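Long-range contacts in NEQ263 (PDB 5BN4), which probably binds adenine nucleotide at its interface with the alpha chain, as a member of the ATPase alpha/beta family linked to hydrogen ion transport: residues K105-I110 against S325-N330; D227-A232 against P278-P283; E377-E382 against D402-Q407. All coordinates share one frame; numbering follows the deposited sequence.

Interaction 1 of 3, residues K105-I110 against S325-N330; sequences KVPNEI and SRLAKN. With ANP (phosphoaminophosphonic acid-adenylate ester), chain C.
Beside the nucleotide site shared with the V-type ATP synthase alpha chain, Pro107 and Val106 of a loop meet Leu327 and Asn330, which lie on and just beyond a type I beta turn from Ser325 to Ala328. Leu327 brings one methyl, CD1, to the Pro107 ring, 3.7 Å from CG. Asn330 makes the polar part of the contact. Its CG stands anti to the carbonyl carbon (chi1 -61°), which lets the amide face the loop, and ND2 donates to Pro107 O over 3.2 Å. The donor comes almost straight off the end of the carbonyl (172°), while Pro107 O lies 16° out of the Asn330 amide plane. Val106 CG1 lies 3.6 Å from Asn330 ND2, the two side chains crossing at about a right angle. Arg326, in the same turn, points elsewhere: its extended chain carries the guanidinium to the phosphates of ANP. This is consistent with the arginine finger of the family, since Gly226, Gly228 and Lys229 of the alpha chain bind the same nucleotide. Arg326 NH1 donates to ANP O3A at 3.2 Å and to ANP O2B at 3.1 Å, and Arg326 NH2 adds a weak bond of 3.3 Å to ANP O2B.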
loop_
_atom_site.group_PDB
_atom_site.type_symbol
_atom_site.label_atom_id
_atom_site.label_comp_id
_atom_site.label_asym_id
_atom_site.label_seq_id
_atom_site.Cartn_x
_atom_site.Cartn_y
_atom_site.Cartn_z
ATOM N N LYS B 105 -23.068 -5.472 36.343
ATOM C CA LYS B 105 -22.176 -5.195 37.458
ATOM C C LYS B 105 -20.748 -5.326 36.947
ATOM O O LYS B 105 -20.417 -6.287 36.252
ATOM C CB LYS B 105 -22.417 -6.164 38.618
ATOM C CG LYS B 105 -21.481 -5.940 39.801
ATOM C CD LYS B 105 -21.552 -7.081 40.807
ATOM C CE LYS B 105 -20.493 -6.924 41.892
ATOM N NZ LYS B 105 -20.440 -8.103 42.804
ATOM N N VAL B 106 -19.904 -4.355 37.275
ATOM C CA VAL B 106 -18.526 -4.371 36.799
ATOM C C VAL B 106 -17.705 -5.400 37.569
ATOM O O VAL B 106 -17.661 -5.365 38.800
ATOM C CB VAL B 106 -17.867 -2.983 36.917
ATOM C CG1 VAL B 106 -16.466 -3.003 36.317
ATOM C CG2 VAL B 106 -18.726 -1.931 36.232
ATOM N N PRO B 107 -17.065 -6.330 36.841
ATOM C CA PRO B 107 -16.193 -7.376 37.389
ATOM C C PRO B 107 -15.179 -6.837 38.397
ATOM O O PRO B 107 -14.479 -5.866 38.113
ATOM C CB PRO B 107 -15.471 -7.898 36.146
ATOM C CG PRO B 107 -16.469 -7.724 35.057
ATOM C CD PRO B 107 -17.210 -6.450 35.378
ATOM N N ASN B 108 -15.110 -7.471 39.564
ATOM C CA ASN B 108 -14.224 -7.021 40.631
ATOM C C ASN B 108 -13.575 -8.182 41.379
ATOM O O ASN B 108 -12.822 -7.975 42.331
ATOM C CB ASN B 108 -14.988 -6.133 41.614
ATOM C CG ASN B 108 -16.099 -6.877 42.325
ATOM O OD1 ASN B 108 -16.635 -7.858 41.808
ATOM N ND2 ASN B 108 -16.453 -6.414 43.518
ATOM N N GLU B 109 -13.873 -9.402 40.945
ATOM C CA GLU B 109 -13.335 -10.596 41.588
ATOM C C GLU B 109 -12.352 -11.317 40.673
ATOM O O GLU B 109 -12.696 -11.696 39.555
ATOM C CB GLU B 109 -14.468 -11.542 41.996
ATOM C CG GLU B 109 -14.004 -12.868 42.583
ATOM C CD GLU B 109 -15.160 -13.778 42.956
ATOM O OE1 GLU B 109 -16.312 -13.295 42.988
ATOM O OE2 GLU B 109 -14.920 -14.976 43.216
ATOM N N ILE B 110 -11.131 -11.509 41.163
ATOM C CA ILE B 110 -10.078 -12.164 40.394
ATOM C C ILE B 110 -10.259 -13.679 40.307
ATOM O O ILE B 110 -10.444 -14.351 41.322
ATOM C CB ILE B 110 -8.685 -11.869 40.994
ATOM C CG1 ILE B 110 -8.331 -10.392 40.824
ATOM C CG2 ILE B 110 -7.618 -12.747 40.349
ATOM C CD1 ILE B 110 -6.920 -10.053 41.258
ATOM N N SER B 325 -4.741 -6.175 31.149
ATOM C CA SER B 325 -6.046 -6.509 31.700
ATOM C C SER B 325 -6.685 -5.221 32.200
ATOM O O SER B 325 -6.265 -4.665 33.215
ATOM C CB SER B 325 -5.920 -7.522 32.836
ATOM O OG SER B 325 -7.196 -7.877 33.341
ATOM N N ARG B 326 -7.688 -4.739 31.475
ATOM C CA ARG B 326 -8.279 -3.437 31.762
ATOM C C ARG B 326 -8.947 -3.383 33.132
ATOM O O ARG B 326 -8.812 -2.398 33.858
ATOM C CB ARG B 326 -9.283 -3.048 30.674
ATOM C CG ARG B 326 -8.680 -2.916 29.285
ATOM C CD ARG B 326 -9.735 -2.507 28.275
ATOM N NE ARG B 326 -9.231 -2.523 26.905
ATOM C CZ ARG B 326 -8.795 -1.449 26.256
ATOM N NH1 ARG B 326 -8.800 -0.265 26.853
ATOM N NH2 ARG B 326 -8.357 -1.558 25.008
ATOM N N LEU B 327 -9.661 -4.445 33.487
ATOM C CA LEU B 327 -10.422 -4.456 34.730
ATOM C C LEU B 327 -9.598 -4.970 35.909
ATOM O O LEU B 327 -10.115 -5.104 37.017
ATOM C CB LEU B 327 -11.700 -5.284 34.570
ATOM C CG LEU B 327 -12.582 -4.934 33.367
ATOM C CD1 LEU B 327 -13.892 -5.705 33.411
ATOM C CD2 LEU B 327 -12.840 -3.439 33.300
ATOM N N ALA B 328 -8.318 -5.240 35.663
ATOM C CA ALA B 328 -7.419 -5.803 36.673
ATOM C C ALA B 328 -7.408 -5.028 37.988
ATOM O O ALA B 328 -7.455 -5.622 39.064
ATOM C CB ALA B 328 -6.005 -5.908 36.120
ATOM N N LYS B 329 -7.351 -3.703 37.891
ATOM C CA LYS B 329 -7.284 -2.841 39.067
ATOM C C LYS B 329 -8.449 -3.072 40.037
ATOM O O LYS B 329 -8.297 -2.913 41.248
ATOM C CB LYS B 329 -7.215 -1.369 38.644
ATOM C CG LYS B 329 -7.064 -0.386 39.799
ATOM C CD LYS B 329 -8.391 0.270 40.161
ATOM C CE LYS B 329 -8.368 0.816 41.580
ATOM N NZ LYS B 329 -7.164 1.656 41.838
ATOM N N ASN B 330 -9.602 -3.457 39.496
ATOM C CA ASN B 330 -10.808 -3.653 40.298
ATOM C C ASN B 330 -10.693 -4.742 41.362
ATOM O O ASN B 330 -11.302 -4.643 42.427
ATOM C CB ASN B 330 -12.008 -3.954 39.399
ATOM C CG ASN B 330 -12.308 -2.830 38.436
ATOM O OD1 ASN B 330 -11.865 -1.698 38.628
ATOM N ND2 ASN B 330 -13.073 -3.133 37.392
HETATM P PG ANP C . -11.065 2.742 25.212
HETATM O O1G ANP C . -11.460 1.949 26.498
HETATM O O2G ANP C . -12.243 3.740 24.822
HETATM O O3G ANP C . -10.846 1.789 24.029
HETATM P PB ANP C . -8.265 2.990 25.339
HETATM O O1B ANP C . -7.338 4.012 24.619
HETATM O O2B ANP C . -8.317 1.706 24.470
HETATM N N3B ANP C . -9.772 3.700 25.540
HETATM P PA ANP C . -8.379 2.808 28.117
HETATM O O1A ANP C . -8.926 4.250 28.184
HETATM O O2A ANP C . -9.588 1.813 28.232
HETATM O O3A ANP C . -7.624 2.674 26.700
HETATM O "O5'" ANP C . -7.311 2.548 29.226
HETATM C "C5'" ANP C . -6.346 1.510 29.021
HETATM C "C4'" ANP C . -5.512 1.342 30.271
HETATM O "O4'" ANP C . -4.805 2.494 30.554
HETATM C "C3'" ANP C . -6.403 1.002 31.460
HETATM O "O3'" ANP C . -6.261 -0.280 31.850
HETATM C "C2'" ANP C . -5.973 1.913 32.545
HETATM O "O2'" ANP C . -5.601 1.264 33.717
HETATM C "C1'" ANP C . -4.810 2.671 31.953
HETATM N N9 ANP C . -4.814 4.099 32.272
HETATM C C8 ANP C . -5.198 5.094 31.456
HETATM N N7 ANP C . -5.069 6.250 32.074
HETATM C C5 ANP C . -4.603 6.046 33.304
HETATM C C6 ANP C . -4.280 6.875 34.373
HETATM N N6 ANP C . -4.445 8.293 34.245
HETATM N N1 ANP C . -3.814 6.347 35.516
HETATM C C2 ANP C . -3.648 5.010 35.661
HETATM N N3 ANP C . -3.953 4.172 34.639
HETATM C C4 ANP C . -4.428 4.660 33.458
#

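Interaction 2 of 3, residues D227-A232 against P278-P283; sequences DMTNYA and PMLTMP
A chi1 of -171° carries the carboxylate of Asp227 away from its own backbone N and across to Thr281, while Thr229, its OG1 anti to the carbonyl carbon (chi1 -53°), turns its hydroxyl to the same strand end. The pair illustrates how a P-loop NTPase-type domain fastens a helix start to a neighbouring strand. Strands 220-226 and 273-281 run parallel side by side, and helix 228-241 leaves the first of them at Asp227, which follows a cis peptide bond and serves as N-cap. The place of Asp227 at the end of hydrophobic strand 220-226 is consistent with the Walker B position of the family. The helix start crosses the strand end at 76°.

Each carboxylate oxygen has a task. Asp227 OD1 caps the helix by accepting from Thr229 N at 2.7 Å on its anti side, somewhat out of the carboxylate plane, and it takes Thr281 N at 3.2 Å through its syn lone pair. Asp227 OD2 receives the hydroxyl of Thr281, with OG1 2.6 Å away. Bonds on both oxygens, from helix and strand, should fix the rotation of the carboxylate. A backbone bond from Met228 N to Met279 O, 2.8 Å long, continues the join. Next to this bond, Met228 rests its CB on Leu280 CB and its CG on Pro278 CB, at 3.8 and 3.9 Å; its chain, bent at chi2 and chi3, leads away from the strand, and the side chain also packs on Leu259 and Tyr263 of helix 255-263. Arg396 of the alpha chain packs over Asp227, Thr229 and Thr281 and bonds to Asn230, placing the contact at the subunit interface. Thr229 OG1 closes the set by donating to Thr281 O at 2.8 Å, tilted from the plane of that carbonyl.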
loop_
_atom_site.group_PDB
_atom_site.type_symbol
_atom_site.label_atom_id
_atom_site.label_comp_id
_atom_site.label_asym_id
_atom_site.label_seq_id
_atom_site.Cartn_x
_atom_site.Cartn_y
_atom_site.Cartn_z
ATOM N N ASP B 227 -10.880 -20.347 16.154
ATOM C CA ASP B 227 -9.998 -19.188 16.072
ATOM C C ASP B 227 -10.794 -18.009 15.527
ATOM O O ASP B 227 -11.505 -18.142 14.530
ATOM C CB ASP B 227 -8.831 -19.512 15.132
ATOM C CG ASP B 227 -7.734 -18.457 15.147
ATOM O OD1 ASP B 227 -8.049 -17.250 15.118
ATOM O OD2 ASP B 227 -6.546 -18.844 15.175
ATOM N N MET B 228 -10.668 -16.854 16.173
ATOM C CA MET B 228 -11.416 -15.672 15.754
ATOM C C MET B 228 -10.996 -15.179 14.371
ATOM O O MET B 228 -11.765 -14.504 13.684
ATOM C CB MET B 228 -11.300 -14.547 16.786
ATOM C CG MET B 228 -11.931 -14.881 18.131
ATOM S SD MET B 228 -13.561 -15.641 17.968
ATOM C CE MET B 228 -14.467 -14.365 17.093
ATOM N N THR B 229 -9.777 -15.525 13.966
ATOM C CA THR B 229 -9.291 -15.187 12.637
ATOM C C THR B 229 -9.996 -16.052 11.594
ATOM O O THR B 229 -10.251 -15.608 10.474
ATOM C CB THR B 229 -7.766 -15.358 12.534
ATOM O OG1 THR B 229 -7.136 -14.618 13.587
ATOM C CG2 THR B 229 -7.258 -14.855 11.190
ATOM N N ASN B 230 -10.321 -17.284 11.975
ATOM C CA ASN B 230 -11.126 -18.157 11.125
ATOM C C ASN B 230 -12.575 -17.684 11.064
ATOM O O ASN B 230 -13.254 -17.865 10.052
ATOM C CB ASN B 230 -11.070 -19.606 11.612
ATOM C CG ASN B 230 -9.687 -20.214 11.481
ATOM O OD1 ASN B 230 -8.898 -19.815 10.625
ATOM N ND2 ASN B 230 -9.389 -21.189 12.333
ATOM N N TYR B 231 -13.044 -17.084 12.154
ATOM C CA TYR B 231 -14.384 -16.509 12.189
ATOM C C TYR B 231 -14.505 -15.369 11.183
ATOM O O TYR B 231 -15.476 -15.294 10.431
ATOM C CB TYR B 231 -14.726 -15.997 13.592
ATOM C CG TYR B 231 -16.053 -15.274 13.651
ATOM C CD1 TYR B 231 -17.239 -15.976 13.817
ATOM C CD2 TYR B 231 -16.123 -13.890 13.530
ATOM C CE1 TYR B 231 -18.453 -15.324 13.866
ATOM C CE2 TYR B 231 -17.336 -13.231 13.575
ATOM C CZ TYR B 231 -18.498 -13.954 13.741
ATOM O OH TYR B 231 -19.710 -13.308 13.789
ATOM N N ALA B 232 -13.516 -14.481 11.186
ATOM C CA ALA B 232 -13.507 -13.332 10.287
ATOM C C ALA B 232 -13.475 -13.772 8.828
ATOM O O ALA B 232 -14.099 -13.151 7.969
ATOM C CB ALA B 232 -12.329 -12.431 10.593
ATOM N N PRO B 278 -11.702 -15.043 23.959
ATOM C CA PRO B 278 -11.565 -15.227 22.513
ATOM C C PRO B 278 -10.100 -15.397 22.135
ATOM O O PRO B 278 -9.245 -14.681 22.654
ATOM C CB PRO B 278 -12.101 -13.909 21.933
ATOM C CG PRO B 278 -12.836 -13.242 23.061
ATOM C CD PRO B 278 -12.125 -13.676 24.299
ATOM N N MET B 279 -9.816 -16.339 21.243
ATOM C CA MET B 279 -8.448 -16.593 20.816
ATOM C C MET B 279 -8.301 -16.398 19.313
ATOM O O MET B 279 -9.165 -16.805 18.535
ATOM C CB MET B 279 -8.025 -18.008 21.201
ATOM C CG MET B 279 -7.954 -18.252 22.697
ATOM S SD MET B 279 -7.475 -19.947 23.068
ATOM C CE MET B 279 -9.004 -20.818 22.750
ATOM N N LEU B 280 -7.201 -15.774 18.908
ATOM C CA LEU B 280 -6.970 -15.510 17.495
ATOM C C LEU B 280 -5.498 -15.571 17.108
ATOM O O LEU B 280 -4.617 -15.229 17.901
ATOM C CB LEU B 280 -7.571 -14.161 17.095
ATOM C CG LEU B 280 -7.083 -12.924 17.851
ATOM C CD1 LEU B 280 -5.920 -12.247 17.134
ATOM C CD2 LEU B 280 -8.230 -11.953 18.051
ATOM N N THR B 281 -5.246 -16.006 15.879
ATOM C CA THR B 281 -3.903 -16.004 15.319
ATOM C C THR B 281 -3.657 -14.683 14.598
ATOM O O THR B 281 -4.403 -14.320 13.689
ATOM C CB THR B 281 -3.703 -17.165 14.325
ATOM O OG1 THR B 281 -3.984 -18.413 14.974
ATOM C CG2 THR B 281 -2.277 -17.181 13.799
ATOM N N MET B 282 -2.621 -13.962 15.016
ATOM C CA MET B 282 -2.247 -12.710 14.367
ATOM C C MET B 282 -1.554 -12.996 13.040
ATOM O O MET B 282 -0.429 -13.497 13.024
ATOM C CB MET B 282 -1.317 -11.896 15.266
ATOM C CG MET B 282 -1.941 -11.449 16.572
ATOM S SD MET B 282 -0.828 -10.409 17.536
ATOM C CE MET B 282 0.485 -11.563 17.915
ATOM N N PRO B 283 -2.218 -12.667 11.922
ATOM C CA PRO B 283 -1.680 -12.972 10.592
ATOM C C PRO B 283 -0.338 -12.287 10.376
ATOM O O PRO B 283 -0.239 -11.070 10.527
ATOM C CB PRO B 283 -2.733 -12.387 9.643
ATOM C CG PRO B 283 -3.974 -12.274 10.463
ATOM C CD PRO B 283 -3.498 -11.941 11.841
#

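Interaction 3 of 3, residues E377-E382 against D402-Q407; sequences ELVEKE and DSILSQ
Ile404 overlaps Leu378 along the seam of a helical hairpin, setting its branch methyl CG2 against Leu378 CB at 3.6 Å. The two helices, 369-384 and 394-407, follow one another in the C-terminal helical domain, and their facing segments run roughly antiparallel, with 143° between their directions and 10.0 Å between their axes. Such a pair is a worked example of antiparallel helix packing in which one branched side chain meets several partners.

Both arms of Ile404 are used. CG1 stands anti to the carbonyl carbon (chi1 -66°) and the chain then runs on extended, so that CD1 reaches the backbone of the opposite helix, 3.6 Å from Leu378 O and 3.8 Å from Val379 CA. Val379 offers its CG2 methyl to the same CD1, 4.1 Å away, the two side chains crossing at about a right angle. Phe375 and Phe383, from the first helix of the hairpin, also touch Ile404 and help bury it. The wider pi-type turn at 379-382 begins at Val379, itself a partner of Ile404.

One turn beyond Ile404, Gln407 takes the other end of Leu378, whose CD1 lies 3.8 Å from Gln407 CB, and the two methyls of the leucine lie near the amide oxygen. Polar groups line this outer side. Glu382 and Gln407 approach from opposite directions, their carboxylate and amide planes 41° apart, and Glu382 OE1 stays 3.7 Å from Gln407 NE2, a loose polar approach. The amide is instead held within its own helix, one turn back: Gln407 NE2 donates to Ser403 OG at 3.0 Å, with that oxygen in the amide plane.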
loop_
_atom_site.group_PDB
_atom_site.type_symbol
_atom_site.label_atom_id
_atom_site.label_comp_id
_atom_site.label_asym_id
_atom_site.label_seq_id
_atom_site.Cartn_x
_atom_site.Cartn_y
_atom_site.Cartn_z
ATOM N N GLU B 377 16.037 -10.777 32.941
ATOM C CA GLU B 377 16.405 -12.143 32.581
ATOM C C GLU B 377 15.777 -13.156 33.527
ATOM O O GLU B 377 15.193 -14.148 33.091
ATOM C CB GLU B 377 17.922 -12.315 32.584
ATOM C CG GLU B 377 18.366 -13.715 32.198
ATOM C CD GLU B 377 19.840 -13.953 32.448
ATOM O OE1 GLU B 377 20.518 -13.028 32.943
ATOM O OE2 GLU B 377 20.319 -15.067 32.149
ATOM N N LEU B 378 15.908 -12.901 34.825
ATOM C CA LEU B 378 15.369 -13.791 35.844
ATOM C C LEU B 378 13.845 -13.855 35.781
ATOM O O LEU B 378 13.251 -14.904 36.026
ATOM C CB LEU B 378 15.823 -13.345 37.234
ATOM C CG LEU B 378 17.327 -13.398 37.510
ATOM C CD1 LEU B 378 17.648 -12.719 38.832
ATOM C CD2 LEU B 378 17.824 -14.835 37.507
ATOM N N VAL B 379 13.221 -12.726 35.456
ATOM C CA VAL B 379 11.771 -12.670 35.303
ATOM C C VAL B 379 11.320 -13.622 34.200
ATOM O O VAL B 379 10.341 -14.353 34.353
ATOM C CB VAL B 379 11.289 -11.232 34.994
ATOM C CG1 VAL B 379 9.898 -11.240 34.374
ATOM C CG2 VAL B 379 11.308 -10.387 36.257
ATOM N N GLU B 380 12.057 -13.624 33.095
ATOM C CA GLU B 380 11.738 -14.494 31.974
ATOM C C GLU B 380 12.001 -15.961 32.305
ATOM O O GLU B 380 11.222 -16.836 31.927
ATOM C CB GLU B 380 12.536 -14.081 30.733
ATOM C CG GLU B 380 12.216 -12.682 30.230
ATOM C CD GLU B 380 13.075 -12.267 29.048
ATOM O OE1 GLU B 380 14.001 -13.022 28.687
ATOM O OE2 GLU B 380 12.824 -11.183 28.480
ATOM N N LYS B 381 13.087 -16.224 33.026
ATOM C CA LYS B 381 13.546 -17.595 33.242
ATOM C C LYS B 381 13.048 -18.235 34.539
ATOM O O LYS B 381 13.239 -19.432 34.752
ATOM C CB LYS B 381 15.076 -17.662 33.170
ATOM C CG LYS B 381 15.651 -17.086 31.884
ATOM C CD LYS B 381 17.170 -17.170 31.841
ATOM C CE LYS B 381 17.649 -18.590 31.587
ATOM N NZ LYS B 381 19.116 -18.637 31.321
ATOM N N GLU B 382 12.411 -17.448 35.402
ATOM C CA GLU B 382 11.919 -17.972 36.677
ATOM C C GLU B 382 10.472 -17.577 36.980
ATOM O O GLU B 382 9.706 -18.376 37.516
ATOM C CB GLU B 382 12.834 -17.548 37.831
ATOM C CG GLU B 382 14.241 -18.124 37.761
ATOM C CD GLU B 382 15.087 -17.749 38.964
ATOM O OE1 GLU B 382 14.514 -17.321 39.988
ATOM O OE2 GLU B 382 16.326 -17.882 38.884
ATOM N N ASP B 402 10.046 -11.208 44.893
ATOM C CA ASP B 402 10.919 -10.796 45.987
ATOM C C ASP B 402 12.275 -11.487 45.898
ATOM O O ASP B 402 13.304 -10.903 46.236
ATOM C CB ASP B 402 10.265 -11.086 47.339
ATOM C CG ASP B 402 9.070 -10.196 47.610
ATOM O OD1 ASP B 402 9.043 -9.064 47.085
ATOM O OD2 ASP B 402 8.159 -10.625 48.349
ATOM N N SER B 403 12.265 -12.733 45.435
ATOM C CA SER B 403 13.496 -13.486 45.230
ATOM C C SER B 403 14.321 -12.865 44.106
ATOM O O SER B 403 15.511 -12.600 44.271
ATOM C CB SER B 403 13.180 -14.948 44.906
ATOM O OG SER B 403 14.357 -15.664 44.579
ATOM N N ILE B 404 13.675 -12.631 42.968
ATOM C CA ILE B 404 14.332 -12.035 41.811
ATOM C C ILE B 404 14.873 -10.645 42.132
ATOM O O ILE B 404 16.003 -10.313 41.772
ATOM C CB ILE B 404 13.375 -11.954 40.605
ATOM C CG1 ILE B 404 13.022 -13.359 40.114
ATOM C CG2 ILE B 404 14.001 -11.158 39.477
ATOM C CD1 ILE B 404 11.977 -13.377 39.022
ATOM N N LEU B 405 14.063 -9.843 42.818
ATOM C CA LEU B 405 14.478 -8.512 43.252
ATOM C C LEU B 405 15.728 -8.581 44.118
ATOM O O LEU B 405 16.615 -7.734 44.012
ATOM C CB LEU B 405 13.351 -7.826 44.025
ATOM C CG LEU B 405 12.203 -7.247 43.197
ATOM C CD1 LEU B 405 11.060 -6.813 44.101
ATOM C CD2 LEU B 405 12.696 -6.080 42.358
ATOM N N SER B 406 15.795 -9.597 44.971
ATOM C CA SER B 406 16.943 -9.782 45.848
ATOM C C SER B 406 18.186 -10.170 45.054
ATOM O O SER B 406 19.273 -9.640 45.290
ATOM C CB SER B 406 16.640 -10.842 46.911
ATOM O OG SER B 406 17.728 -10.992 47.805
ATOM N N GLN B 407 18.019 -11.092 44.109
ATOM C CA GLN B 407 19.132 -11.565 43.292
ATOM C C GLN B 407 19.679 -10.466 42.387
ATOM O O GLN B 407 20.856 -10.469 42.031
ATOM C CB GLN B 407 18.705 -12.763 42.439
ATOM C CG GLN B 407 18.177 -13.947 43.230
ATOM C CD GLN B 407 17.806 -15.121 42.342
ATOM O OE1 GLN B 407 18.537 -15.467 41.412
ATOM N NE2 GLN B 407 16.662 -15.737 42.621
#

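How the interactions relate
The three contacts lie in different parts of one chain. Interaction 2 is nested along the chain within the loop that interaction 1 closes; its helix 228-241 and strand 273-281 belong to the nucleotide-binding domain. Interaction 3 comes later, in the helical C-terminal domain, and closes a short hairpin. The centres of interaction 1 and interaction 2 are about 25 Å apart. Interaction 3 has its centre about 27 Å from that of interaction 1 and about 34 Å from that of interaction 2, and none touches another. Interactions 1 and 2 both meet the alpha chain, the first beside bound nucleotide, whereas interaction 3 touches no other chain of the assembly and joins two consecutive helices, 369-384 and 394-407, of the C-terminal domain.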